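Long-range contacts in TENA/THI-4 protein, Domain of Unknown Function with a Heme Oxygenase-like Fold (Shewanella denitrificans OS217, PDB 3DDE), which is of unknown function but adopts an all-helical heme oxygenase-like fold and, judging from its family, may have oxidoreductase activity: residues I43-T48 with M165-A170; T114-A119 with T210-D215; H29-G34 with D148-A153; K35-L40 with K219-F224; K57-V62 with S75-H80. One frame throughout, in Å; residues are numbered along the deposited sequence. Where two conformers were deposited one is given.

Contact 1 (I43-T48 with M165-A170); sequences IYMTET and MKFFIA
Aromatic and methyl packing carries this buried meeting of helix 38-52 with the start of helix 166-189, two elements of the heme oxygenase-like helical fold whose short segments run 12.7 Å apart at 56°. The CH-pi interaction comes from Thr48: its CG2 lies over one face of the Phe167 ring, 3.9 Å from the centroid and 25° off the normal. The threonine is held in this pose by OG1, which bonds back to Tyr44 O at 3.1 Å, from above the carbonyl plane, so that CG2 stands anti to the backbone N. Among the aromatics, Tyr44 and Phe168 reach toward each other tip to tip, and Tyr44 OH stops at the edge of the other ring, 3.2 Å from Phe168 CZ. Selenomethionine Met45 is bent at chi2 and chi3 and reaches both phenylalanines with its tip: SE makes an oblique Met-aromatic contact with Phe168, 4.0 Å from CE2, while the terminal CE rests 3.7 Å from Phe167 CB. Asp94 accepts from the backbone N of Lys166 and of Phe167. With no hydrogen bond joining the two segments, their fit depends on shape, dispersion and the polarity of ring edges.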
# COMPACT_ATOMS: atom_id res chain seq x y z
N ILE A 43 -25.45 18.91 -7.41
CA ILE A 43 -24.07 19.27 -7.07
C ILE A 43 -23.64 18.58 -5.78
O ILE A 43 -22.60 17.91 -5.74
CB ILE A 43 -23.90 20.80 -6.91
CG1 ILE A 43 -24.01 21.49 -8.28
CG2 ILE A 43 -22.56 21.13 -6.24
CD1 ILE A 43 -24.12 23.01 -8.22
N TYR A 44 -24.48 18.71 -4.76
CA TYR A 44 -24.25 18.05 -3.50
C TYR A 44 -24.28 16.50 -3.55
O TYR A 44 -23.46 15.86 -2.90
CB TYR A 44 -25.24 18.54 -2.45
CG TYR A 44 -25.25 17.67 -1.22
CD1 TYR A 44 -24.30 17.82 -0.20
CD2 TYR A 44 -26.19 16.65 -1.10
CE1 TYR A 44 -24.32 16.99 0.90
CE2 TYR A 44 -26.21 15.82 -0.02
CZ TYR A 44 -25.30 15.99 0.98
OH TYR A 44 -25.40 15.12 2.03
N MSE A 45 -25.23 15.90 -4.27
CA MSE A 45 -25.33 14.43 -4.35
C MSE A 45 -24.15 13.85 -5.14
O MSE A 45 -23.72 12.71 -4.91
CB MSE A 45 -26.67 13.97 -4.96
CG MSE A 45 -27.93 14.19 -4.10
SE MSE A 45 -27.87 13.33 -2.23
CE MSE A 45 -27.39 11.48 -2.79
N THR A 46 -23.62 14.65 -6.08
CA THR A 46 -22.45 14.25 -6.85
C THR A 46 -21.24 14.09 -5.94
O THR A 46 -20.51 13.11 -6.07
CB THR A 46 -22.16 15.25 -7.97
OG1 THR A 46 -23.28 15.30 -8.85
CG2 THR A 46 -20.92 14.86 -8.76
N GLU A 47 -21.02 15.03 -5.01
CA GLU A 47 -19.89 14.91 -4.09
C GLU A 47 -20.08 13.78 -3.10
O GLU A 47 -19.11 13.13 -2.67
CB GLU A 47 -19.59 16.22 -3.34
CG GLU A 47 -19.20 17.36 -4.25
CD GLU A 47 -18.15 16.94 -5.26
OE1 GLU A 47 -17.02 16.60 -4.83
OE2 GLU A 47 -18.47 16.93 -6.48
N THR A 48 -21.33 13.54 -2.71
CA THR A 48 -21.63 12.44 -1.81
C THR A 48 -21.27 11.14 -2.51
O THR A 48 -20.70 10.24 -1.89
CB THR A 48 -23.10 12.45 -1.39
OG1 THR A 48 -23.35 13.67 -0.67
CG2 THR A 48 -23.42 11.27 -0.47
N MSE A 165 -34.69 9.95 -3.32
CA MSE A 165 -34.04 10.14 -2.03
C MSE A 165 -33.62 8.83 -1.38
O MSE A 165 -33.62 8.70 -0.16
CB MSE A 165 -35.08 10.82 -1.16
CG MSE A 165 -34.55 11.61 -0.01
SE MSE A 165 -36.09 12.79 0.29
CE MSE A 165 -35.78 13.96 -1.26
N LYS A 166 -33.26 7.86 -2.22
CA LYS A 166 -32.87 6.52 -1.77
C LYS A 166 -31.61 6.51 -0.90
O LYS A 166 -31.51 5.70 0.01
CB LYS A 166 -32.68 5.57 -2.96
N PHE A 167 -30.66 7.41 -1.18
CA PHE A 167 -29.44 7.46 -0.38
C PHE A 167 -29.74 7.78 1.09
O PHE A 167 -29.12 7.18 1.98
CB PHE A 167 -28.42 8.46 -0.92
CG PHE A 167 -27.13 8.49 -0.13
CD1 PHE A 167 -26.97 9.38 0.93
CD2 PHE A 167 -26.10 7.61 -0.42
CE1 PHE A 167 -25.79 9.40 1.67
CE2 PHE A 167 -24.91 7.63 0.31
CZ PHE A 167 -24.75 8.52 1.35
N PHE A 168 -30.65 8.71 1.35
CA PHE A 168 -30.97 9.06 2.74
C PHE A 168 -32.13 8.26 3.33
O PHE A 168 -32.50 8.48 4.49
CB PHE A 168 -31.20 10.56 2.88
CG PHE A 168 -29.94 11.36 2.79
CD1 PHE A 168 -28.97 11.23 3.77
CD2 PHE A 168 -29.72 12.22 1.73
CE1 PHE A 168 -27.79 11.95 3.70
CE2 PHE A 168 -28.55 12.96 1.65
CZ PHE A 168 -27.57 12.82 2.63
N ILE A 169 -32.69 7.33 2.55
CA ILE A 169 -33.80 6.44 3.00
C ILE A 169 -33.24 5.08 3.46
O ILE A 169 -33.82 4.41 4.31
CB ILE A 169 -34.88 6.26 1.90
CG1 ILE A 169 -35.76 7.51 1.80
CG2 ILE A 169 -35.78 5.07 2.20
CD1 ILE A 169 -36.74 7.69 2.96
N ALA A 170 -32.11 4.69 2.88
CA ALA A 170 -31.35 3.50 3.30
C ALA A 170 -30.77 3.80 4.69
O ALA A 170 -30.99 3.03 5.64
CB ALA A 170 -30.23 3.20 2.31

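Contact 2 (T114-A119 with T210-D215); sequences TETLIA and TARILD
An antiparallel helix pair within the heme oxygenase-like fold brings helix 112-126 against helix 193-223, the two short segments 8.9 Å apart at 167°. Ile213 is the main apolar piece. Its extended side chain (chi2 -179°) sends CD1 to Leu117 CD2 at 3.7 Å, the two crossing at about a right angle, and its CG2 branch comes 3.7 Å from Thr114 OG1. That hydroxyl is satisfied elsewhere, by a hydrogen bond to Glu47 of helix 38-52, which thereby joins the same cluster. Leu117, with CG anti to the backbone N, also touches Thr210: CD2 lies 3.6 Å from Thr210 OG1, whose polar need is met by Ser206 O one turn earlier. Toward the second subunit the contact becomes polar. Thr116 packs on Thr116 of that subunit and Arg212 on its Arg212; Thr116 OG1 is bonded to Pro112 O and also to Asn205 of the second subunit. Arg212 bends at chi2 and chi3, and its side chain crosses that of Thr116 at about a right angle. Thr116 lies at the guanidinium edge, with Arg212 NH2 3.6 Å from Thr116 OG1 and not hydrogen-bonded to it.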
# COMPACT_ATOMS: atom_id res chain seq x y z
N THR A 114 -13.77 17.33 -1.22
CA THR A 114 -14.18 15.93 -1.25
C THR A 114 -12.95 15.03 -1.42
O THR A 114 -12.82 14.01 -0.75
CB THR A 114 -15.20 15.70 -2.39
OG1 THR A 114 -16.22 16.70 -2.31
CG2 THR A 114 -15.82 14.30 -2.33
N GLU A 115 -12.07 15.42 -2.33
CA GLU A 115 -10.81 14.72 -2.54
C GLU A 115 -10.02 14.70 -1.21
O GLU A 115 -9.39 13.68 -0.88
CB GLU A 115 -9.98 15.44 -3.61
CG GLU A 115 -8.89 14.58 -4.25
CD GLU A 115 -9.49 13.49 -5.10
OE1 GLU A 115 -10.28 13.79 -6.03
OE2 GLU A 115 -9.21 12.33 -4.85
N THR A 116 -10.07 15.82 -0.47
CA THR A 116 -9.40 15.95 0.82
C THR A 116 -9.99 15.00 1.87
O THR A 116 -9.25 14.43 2.67
CB THR A 116 -9.42 17.43 1.35
OG1 THR A 116 -8.86 18.29 0.36
CG2 THR A 116 -8.64 17.59 2.69
N LEU A 117 -11.32 14.84 1.91
CA LEU A 117 -11.95 13.90 2.83
C LEU A 117 -11.53 12.46 2.49
O LEU A 117 -11.21 11.68 3.39
CB LEU A 117 -13.49 14.03 2.79
CG LEU A 117 -14.28 13.01 3.64
CD1 LEU A 117 -13.94 13.08 5.11
CD2 LEU A 117 -15.78 13.17 3.43
N ILE A 118 -11.59 12.12 1.20
CA ILE A 118 -11.24 10.79 0.70
C ILE A 118 -9.82 10.43 1.16
O ILE A 118 -9.62 9.38 1.74
CB ILE A 118 -11.38 10.72 -0.87
CG1 ILE A 118 -12.85 10.83 -1.30
CG2 ILE A 118 -10.82 9.41 -1.42
CD1 ILE A 118 -13.08 11.20 -2.79
N ALA A 119 -8.85 11.33 0.94
CA ALA A 119 -7.47 11.12 1.35
C ALA A 119 -7.36 10.85 2.85
O ALA A 119 -6.65 9.94 3.27
CB ALA A 119 -6.60 12.33 0.98
N THR A 210 -16.00 16.91 6.19
CA THR A 210 -17.27 16.73 5.50
C THR A 210 -17.99 18.08 5.41
O THR A 210 -18.59 18.38 4.40
CB THR A 210 -18.16 15.67 6.20
OG1 THR A 210 -17.44 14.44 6.35
CG2 THR A 210 -19.44 15.40 5.40
N ALA A 211 -17.89 18.91 6.44
CA ALA A 211 -18.50 20.24 6.42
C ALA A 211 -17.89 21.13 5.34
O ALA A 211 -18.60 21.93 4.75
CB ALA A 211 -18.40 20.91 7.79
N ARG A 212 -16.59 20.99 5.08
CA ARG A 212 -15.93 21.77 4.03
C ARG A 212 -16.48 21.43 2.64
O ARG A 212 -16.35 22.23 1.73
CB ARG A 212 -14.41 21.56 4.02
CG ARG A 212 -13.68 21.95 5.34
CD ARG A 212 -12.28 22.50 5.01
NE ARG A 212 -11.69 21.57 4.10
CZ ARG A 212 -10.89 21.82 3.08
NH1 ARG A 212 -10.50 23.03 2.75
NH2 ARG A 212 -10.51 20.78 2.35
N ILE A 213 -17.05 20.24 2.48
CA ILE A 213 -17.66 19.84 1.21
C ILE A 213 -18.87 20.74 0.92
O ILE A 213 -19.05 21.19 -0.21
CB ILE A 213 -18.06 18.33 1.22
CG1 ILE A 213 -16.81 17.44 1.33
CG2 ILE A 213 -18.85 17.98 -0.02
CD1 ILE A 213 -17.10 15.92 1.31
N LEU A 214 -19.66 21.04 1.94
CA LEU A 214 -20.80 21.96 1.83
C LEU A 214 -20.38 23.36 1.33
O LEU A 214 -21.09 24.00 0.55
CB LEU A 214 -21.48 22.10 3.19
CG LEU A 214 -22.21 20.89 3.78
CD1 LEU A 214 -22.65 21.15 5.23
CD2 LEU A 214 -23.39 20.56 2.90
N ASP A 215 -19.21 23.81 1.78
CA ASP A 215 -18.62 25.09 1.37
C ASP A 215 -18.20 25.06 -0.10
O ASP A 215 -18.42 26.02 -0.83
CB ASP A 215 -17.40 25.43 2.24
CG ASP A 215 -17.72 25.51 3.72
OD1 ASP A 215 -18.89 25.81 4.07
OD2 ASP A 215 -16.79 25.28 4.54

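Contact 3 (H29-G34 with D148-A153); sequences HEVLDG and DPVLKA
Val31 O is gripped by one hydrogen bond, from Gly34 N at 2.9 Å, and on its other flank it meets the methyl of the opposing helix, with Ala153 CB 3.7 Å from Val31 O. The bond belongs to a Schellman motif that ends helix 26-32: Gly34 takes a positive phi of 97°, and the chain turns back so that Lys35 N probably bonds to Glu30 O. Within the heme oxygenase-like fold this helix end leans on helix 144-157 at the protein surface; no hydrogen bond joins the two segments, which meet through methyl groups. Val31 points into the interface. Its CG1, anti to the backbone N, sits 3.5 Å from Val150 O and 3.7 Å from Val150 CG1, the two valines crossing at about a right angle. Leu32 is extended (chi2 -176°) and lies along the exposed border, where its CD2 drops onto the helix backbone, 3.6 Å from Val150 CA and 3.7 Å from Pro149 O. That carbonyl already accepts from Ala153 N, so the methyl lies against a satisfied oxygen. The same Leu32 CD2 touches Val150 CG2 at 3.9 Å. Beyond the glycine, Gly34 O reaches Thr157 OG1 through a weak hydrogen bond.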
# COMPACT_ATOMS: atom_id res chain seq x y z
N HIS A 29 -28.72 26.98 5.16
CA HIS A 29 -29.75 28.01 5.32
C HIS A 29 -30.56 28.12 4.03
O HIS A 29 -31.77 28.25 4.07
CB HIS A 29 -29.22 29.40 5.69
CG HIS A 29 -28.21 29.40 6.79
ND1 HIS A 29 -27.38 30.47 7.03
CD2 HIS A 29 -27.83 28.43 7.66
CE1 HIS A 29 -26.57 30.18 8.03
NE2 HIS A 29 -26.81 28.94 8.42
N GLU A 30 -29.87 28.08 2.89
CA GLU A 30 -30.54 28.16 1.58
C GLU A 30 -31.62 27.07 1.50
O GLU A 30 -32.74 27.33 1.04
CB GLU A 30 -29.50 27.97 0.47
CG GLU A 30 -30.03 27.93 -0.96
CD GLU A 30 -30.45 29.29 -1.51
OE1 GLU A 30 -30.43 30.29 -0.77
OE2 GLU A 30 -30.79 29.33 -2.71
N VAL A 31 -31.29 25.87 1.96
CA VAL A 31 -32.22 24.74 1.94
C VAL A 31 -33.40 24.96 2.90
O VAL A 31 -34.56 24.86 2.49
CB VAL A 31 -31.50 23.40 2.29
CG1 VAL A 31 -32.49 22.25 2.36
CG2 VAL A 31 -30.40 23.09 1.27
N LEU A 32 -33.10 25.27 4.16
CA LEU A 32 -34.16 25.45 5.17
C LEU A 32 -35.13 26.61 4.90
O LEU A 32 -36.31 26.54 5.27
CB LEU A 32 -33.55 25.58 6.57
CG LEU A 32 -32.73 24.40 7.11
CD1 LEU A 32 -32.29 24.68 8.53
CD2 LEU A 32 -33.50 23.10 7.06
N ASP A 33 -34.66 27.62 4.16
CA ASP A 33 -35.52 28.74 3.76
C ASP A 33 -36.54 28.26 2.72
O ASP A 33 -37.57 28.90 2.51
CB ASP A 33 -34.69 29.89 3.17
CG ASP A 33 -33.72 30.49 4.17
OD1 ASP A 33 -33.60 29.96 5.30
OD2 ASP A 33 -33.06 31.49 3.82
N GLY A 34 -36.24 27.13 2.07
CA GLY A 34 -37.13 26.55 1.06
C GLY A 34 -36.72 26.96 -0.34
O GLY A 34 -37.51 26.89 -1.27
N ASP A 148 -32.19 15.71 9.78
CA ASP A 148 -33.57 15.39 9.37
C ASP A 148 -34.36 16.62 8.88
O ASP A 148 -35.08 16.53 7.87
CB ASP A 148 -34.31 14.69 10.52
CG ASP A 148 -35.64 14.06 10.09
OD1 ASP A 148 -35.68 13.37 9.05
OD2 ASP A 148 -36.63 14.22 10.83
N PRO A 149 -34.25 17.77 9.57
CA PRO A 149 -35.00 18.95 9.09
C PRO A 149 -34.53 19.44 7.71
O PRO A 149 -35.35 19.90 6.92
CB PRO A 149 -34.74 20.02 10.16
CG PRO A 149 -34.17 19.28 11.34
CD PRO A 149 -33.49 18.07 10.80
N VAL A 150 -33.22 19.33 7.43
CA VAL A 150 -32.67 19.76 6.13
C VAL A 150 -33.19 18.85 5.02
O VAL A 150 -33.54 19.32 3.93
CB VAL A 150 -31.12 19.74 6.12
CG1 VAL A 150 -30.60 20.22 4.76
CG2 VAL A 150 -30.56 20.61 7.25
N LEU A 151 -33.23 17.54 5.30
CA LEU A 151 -33.72 16.54 4.34
C LEU A 151 -35.22 16.74 4.09
O LEU A 151 -35.67 16.64 2.95
CB LEU A 151 -33.40 15.11 4.82
CG LEU A 151 -31.93 14.74 5.10
CD1 LEU A 151 -31.81 13.29 5.59
CD2 LEU A 151 -31.00 14.95 3.90
N LYS A 152 -35.99 17.03 5.14
CA LYS A 152 -37.43 17.29 5.01
C LYS A 152 -37.73 18.56 4.20
O LYS A 152 -38.72 18.61 3.47
CB LYS A 152 -38.10 17.32 6.38
CG LYS A 152 -38.12 15.96 7.08
N ALA A 153 -36.88 19.58 4.33
CA ALA A 153 -37.04 20.82 3.57
C ALA A 153 -36.72 20.62 2.08
O ALA A 153 -37.35 21.23 1.22
CB ALA A 153 -36.20 21.93 4.15

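Contact 4 (K35-L40 with K219-F224); sequences KATKAL and KEYQLF
Tyr221 reaches out from the last turns of helix 193-223 with CG anti to the backbone N (chi1 176°), and three residues of the opposing segment meet it in three different ways. Leu40 comes across at about a right angle and lays CD1 over one face of the ring, a CH-pi contact 4.1 Å from the centroid and 21° off the normal; the methyl is displaced toward the rim, closest to Tyr221 CG at 3.8 Å. Ala39 is at the ring edge, its CB near the plane and loosely set at 4.4 Å from Tyr221 CE1. Thr37 crosses obliquely at the phenol end, where its OG1 gives a weak hydrogen bond to Tyr221 OH at 3.3 Å. Thr37 OG1 has a second task. Thr37 is the N-cap of helix 38-52, and OG1, turned between the backbone N and the carbonyl carbon (chi1 70°), accepts weakly from Leu40 N at 3.4 Å. One oxygen therefore links the helix start to the tyrosine. Phe224, at the end of the other segment, brings CE2 to 3.8 Å from Ala39 CB, in an oblique approach, so the small alanine methyl is met by both aromatic residues. Tyr221 also meets the ring of Trp218, Phe224 packs on Arg231 and Ala233 of the C-terminal loop, and Leu40 continues onto Phe27 and Glu30 of helix 26-32.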
# COMPACT_ATOMS: atom_id res chain seq x y z
N LYS A 35 -35.46 27.36 -0.49
CA LYS A 35 -34.95 27.81 -1.78
C LYS A 35 -33.99 26.84 -2.47
O LYS A 35 -33.19 27.27 -3.31
CB LYS A 35 -34.27 29.17 -1.61
N ALA A 36 -34.05 25.55 -2.15
CA ALA A 36 -33.17 24.58 -2.80
C ALA A 36 -33.67 24.35 -4.23
O ALA A 36 -34.87 24.50 -4.50
CB ALA A 36 -33.12 23.27 -2.03
N THR A 37 -32.76 24.02 -5.14
CA THR A 37 -33.11 23.76 -6.54
C THR A 37 -32.56 22.39 -6.94
O THR A 37 -31.79 21.77 -6.20
CB THR A 37 -32.58 24.89 -7.49
OG1 THR A 37 -31.16 24.84 -7.59
CG2 THR A 37 -32.98 26.26 -6.97
N LYS A 38 -32.98 21.91 -8.12
CA LYS A 38 -32.51 20.62 -8.62
C LYS A 38 -30.98 20.63 -8.75
O LYS A 38 -30.30 19.70 -8.29
CB LYS A 38 -33.17 20.31 -9.97
N ALA A 39 -30.45 21.71 -9.33
CA ALA A 39 -29.01 21.88 -9.53
C ALA A 39 -28.23 21.81 -8.22
O ALA A 39 -27.18 21.16 -8.15
CB ALA A 39 -28.73 23.20 -10.23
N LEU A 40 -28.73 22.47 -7.18
CA LEU A 40 -28.08 22.45 -5.87
C LEU A 40 -28.04 21.03 -5.31
O LEU A 40 -27.00 20.58 -4.81
CB LEU A 40 -28.79 23.38 -4.88
CG LEU A 40 -28.20 23.46 -3.47
CD1 LEU A 40 -26.77 23.97 -3.54
CD2 LEU A 40 -29.05 24.33 -2.55
N LYS A 219 -19.96 27.35 -3.09
CA LYS A 219 -19.14 28.19 -3.97
C LYS A 219 -19.38 27.86 -5.47
O LYS A 219 -19.62 28.76 -6.27
CB LYS A 219 -17.65 28.05 -3.58
CG LYS A 219 -16.64 28.76 -4.48
N GLU A 220 -19.34 26.57 -5.82
CA GLU A 220 -19.56 26.15 -7.21
C GLU A 220 -20.99 26.41 -7.67
O GLU A 220 -21.23 26.63 -8.86
CB GLU A 220 -19.21 24.66 -7.40
CG GLU A 220 -17.74 24.31 -7.22
CD GLU A 220 -16.82 24.96 -8.24
OE1 GLU A 220 -17.28 25.26 -9.36
OE2 GLU A 220 -15.63 25.16 -7.94
N TYR A 221 -21.94 26.36 -6.73
CA TYR A 221 -23.35 26.65 -7.02
C TYR A 221 -23.56 28.12 -7.37
O TYR A 221 -24.37 28.43 -8.24
CB TYR A 221 -24.27 26.24 -5.86
CG TYR A 221 -25.74 26.62 -6.09
CD1 TYR A 221 -26.50 26.01 -7.09
CD2 TYR A 221 -26.37 27.56 -5.27
CE1 TYR A 221 -27.86 26.36 -7.30
CE2 TYR A 221 -27.71 27.91 -5.47
CZ TYR A 221 -28.44 27.31 -6.48
OH TYR A 221 -29.75 27.68 -6.64
N GLN A 222 -22.85 29.02 -6.69
CA GLN A 222 -22.94 30.47 -6.96
C GLN A 222 -22.28 30.80 -8.29
O GLN A 222 -22.86 31.54 -9.10
CB GLN A 222 -22.27 31.31 -5.88
CG GLN A 222 -22.80 31.15 -4.49
CD GLN A 222 -21.99 31.98 -3.53
OE1 GLN A 222 -22.12 33.20 -3.51
NE2 GLN A 222 -21.11 31.33 -2.75
N LEU A 223 -21.06 30.30 -8.48
CA LEU A 223 -20.34 30.45 -9.75
C LEU A 223 -21.13 29.84 -10.92
O LEU A 223 -20.96 30.26 -12.07
CB LEU A 223 -18.95 29.79 -9.67
CG LEU A 223 -17.78 30.58 -9.08
CD1 LEU A 223 -18.17 31.39 -7.85
CD2 LEU A 223 -16.61 29.62 -8.77
N PHE A 224 -21.96 28.84 -10.62
CA PHE A 224 -22.82 28.16 -11.60
C PHE A 224 -23.65 29.14 -12.45
O PHE A 224 -23.90 28.89 -13.63
CB PHE A 224 -23.67 27.09 -10.86
CG PHE A 224 -24.77 26.48 -11.67
CD1 PHE A 224 -24.49 25.65 -12.74
CD2 PHE A 224 -26.10 26.67 -11.31
CE1 PHE A 224 -25.52 25.06 -13.48
CE2 PHE A 224 -27.14 26.08 -12.05
CZ PHE A 224 -26.84 25.28 -13.13

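Contact 5 (K57-V62 with S75-H80); sequences KNQALV and SFCFHH
Helices 55-65 and 71-84 follow each other in the chain as an antiparallel helical hairpin, their short segments 7.7 Å apart with a crossing angle of -162°. The backbones come closest at Ala60 and Phe78, whose CA atoms are 5.3 Å apart, a close approach consistent with the small side chains of Ala60 and Cys77. Gln59 does most of the bridging. With CG anti to the backbone N and the chain bent at chi2 (56°), it folds against the facing helix: CG lies 3.4 Å from Cys77 O, and the amide end divides, NE2 coming 3.4 Å from Cys77 SG while OE1 approaches Phe76 CE1 at 3.8 Å. The amide and ring planes stand 89° apart. Cys77 SG also rests against Val62 CG1 at 3.8 Å, so the sulfur meets both an amide nitrogen and a valine methyl. On another side, Phe78 leaves its helix away from the partner but swings its ring back, and Ala60 O lies at its edge, 3.5 Å from Phe78 CE1. Phe78 and Ala60 each also pack on the other's counterpart in the third subunit, which places the hairpin at an interface. His80 CD2 lies over one face of Phe76, and the His80 ring meets His178 edge-to-face. Since no hydrogen bond links the two segments, the hairpin is held here by close packing and weak polar contacts to the sulfur and the two phenylalanine rings.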
# COMPACT_ATOMS: atom_id res chain seq x y z
N LYS A 57 -14.09 0.39 0.62
CA LYS A 57 -12.67 0.15 0.41
C LYS A 57 -11.81 0.56 1.59
O LYS A 57 -11.01 -0.24 2.05
CB LYS A 57 -12.21 0.87 -0.84
CG LYS A 57 -12.85 0.36 -2.09
CD LYS A 57 -12.28 1.07 -3.30
CE LYS A 57 -12.86 0.50 -4.54
NZ LYS A 57 -12.07 0.90 -5.73
N ASN A 58 -11.98 1.78 2.10
CA ASN A 58 -11.19 2.19 3.24
C ASN A 58 -11.57 1.44 4.55
O ASN A 58 -10.71 1.26 5.42
CB ASN A 58 -11.04 3.73 3.37
CG ASN A 58 -12.36 4.48 3.57
OD1 ASN A 58 -13.22 4.13 4.40
ND2 ASN A 58 -12.49 5.57 2.84
N GLN A 59 -12.82 0.98 4.66
CA GLN A 59 -13.23 0.15 5.78
C GLN A 59 -12.51 -1.21 5.72
O GLN A 59 -12.00 -1.70 6.73
CB GLN A 59 -14.75 -0.05 5.79
CG GLN A 59 -15.29 -0.95 6.89
CD GLN A 59 -14.89 -0.50 8.29
OE1 GLN A 59 -15.64 0.23 8.95
NE2 GLN A 59 -13.69 -0.87 8.72
N ALA A 60 -12.49 -1.82 4.54
CA ALA A 60 -11.80 -3.10 4.37
C ALA A 60 -10.29 -2.94 4.65
O ALA A 60 -9.65 -3.85 5.16
CB ALA A 60 -12.04 -3.69 2.95
N LEU A 61 -9.75 -1.76 4.36
CA LEU A 61 -8.32 -1.50 4.55
C LEU A 61 -7.87 -1.58 6.02
O LEU A 61 -6.75 -2.03 6.31
CB LEU A 61 -7.97 -0.14 3.93
CG LEU A 61 -6.50 0.22 3.70
CD1 LEU A 61 -5.75 -0.86 2.91
CD2 LEU A 61 -6.45 1.57 2.98
N VAL A 62 -8.73 -1.16 6.96
CA VAL A 62 -8.43 -1.28 8.39
C VAL A 62 -8.09 -2.75 8.72
O VAL A 62 -7.14 -3.03 9.48
CB VAL A 62 -9.63 -0.85 9.28
CG1 VAL A 62 -9.29 -1.02 10.79
CG2 VAL A 62 -10.10 0.59 8.95
N SER A 75 -13.56 -9.22 11.62
CA SER A 75 -14.82 -9.62 10.97
C SER A 75 -15.68 -8.40 10.67
O SER A 75 -16.25 -8.27 9.59
CB SER A 75 -15.64 -10.59 11.81
OG SER A 75 -15.10 -11.89 11.77
N PHE A 76 -15.77 -7.51 11.66
CA PHE A 76 -16.54 -6.27 11.54
C PHE A 76 -16.11 -5.46 10.31
O PHE A 76 -16.96 -4.99 9.54
CB PHE A 76 -16.40 -5.43 12.83
CG PHE A 76 -17.00 -4.05 12.72
CD1 PHE A 76 -16.29 -3.01 12.12
CD2 PHE A 76 -18.26 -3.78 13.23
CE1 PHE A 76 -16.83 -1.74 12.01
CE2 PHE A 76 -18.82 -2.51 13.13
CZ PHE A 76 -18.11 -1.49 12.52
N CYS A 77 -14.80 -5.28 10.13
CA CYS A 77 -14.28 -4.51 9.00
C CYS A 77 -14.70 -5.06 7.64
O CYS A 77 -15.12 -4.30 6.77
CB CYS A 77 -12.76 -4.44 9.04
SG CYS A 77 -12.16 -3.45 10.39
N PHE A 78 -14.57 -6.38 7.46
CA PHE A 78 -14.93 -6.98 6.18
C PHE A 78 -16.43 -7.07 6.01
O PHE A 78 -16.95 -6.87 4.91
CB PHE A 78 -14.25 -8.34 5.96
CG PHE A 78 -12.74 -8.28 5.98
CD1 PHE A 78 -12.05 -7.21 5.40
CD2 PHE A 78 -12.00 -9.31 6.52
CE1 PHE A 78 -10.65 -7.18 5.41
CE2 PHE A 78 -10.61 -9.27 6.53
CZ PHE A 78 -9.95 -8.23 5.97
N HIS A 79 -17.13 -7.35 7.10
CA HIS A 79 -18.58 -7.39 7.04
C HIS A 79 -19.15 -6.06 6.61
O HIS A 79 -19.98 -6.00 5.70
CB HIS A 79 -19.21 -7.75 8.39
CG HIS A 79 -20.69 -7.54 8.42
ND1 HIS A 79 -21.56 -8.30 7.67
CD2 HIS A 79 -21.45 -6.64 9.08
CE1 HIS A 79 -22.80 -7.88 7.88
NE2 HIS A 79 -22.76 -6.87 8.73
N HIS A 80 -18.72 -4.99 7.27
CA HIS A 80 -19.22 -3.67 6.93
C HIS A 80 -18.78 -3.15 5.58
O HIS A 80 -19.53 -2.41 4.95
CB HIS A 80 -19.01 -2.65 8.06
CG HIS A 80 -20.03 -2.79 9.13
ND1 HIS A 80 -21.25 -2.16 9.06
CD2 HIS A 80 -20.09 -3.60 10.21
CE1 HIS A 80 -21.99 -2.52 10.09
NE2 HIS A 80 -21.31 -3.40 10.80

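In the fold
From the N terminus, contacts 3, 4 and 1 open in quick succession, on helix 26-32 and then twice on helix 38-52. Contact 5 closes first, a short local loop nested inside all three and about 35 Å between centres from contact 4. Contact 2 then opens on helix 112-126, in series with contact 5. The chain returns to close contact 3, contact 1, contact 2 and finally contact 4, the widest loop, which encloses contacts 1, 2 and 5. Contact 3 crosses contacts 1, 2 and 4, and contact 1 crosses contact 2. Helix 38-52 joins contacts 1 and 4, helix 193-223 contacts 2 and 4, and contacts 1 and 2 touch through helices 38-52, 112-126 and 193-223.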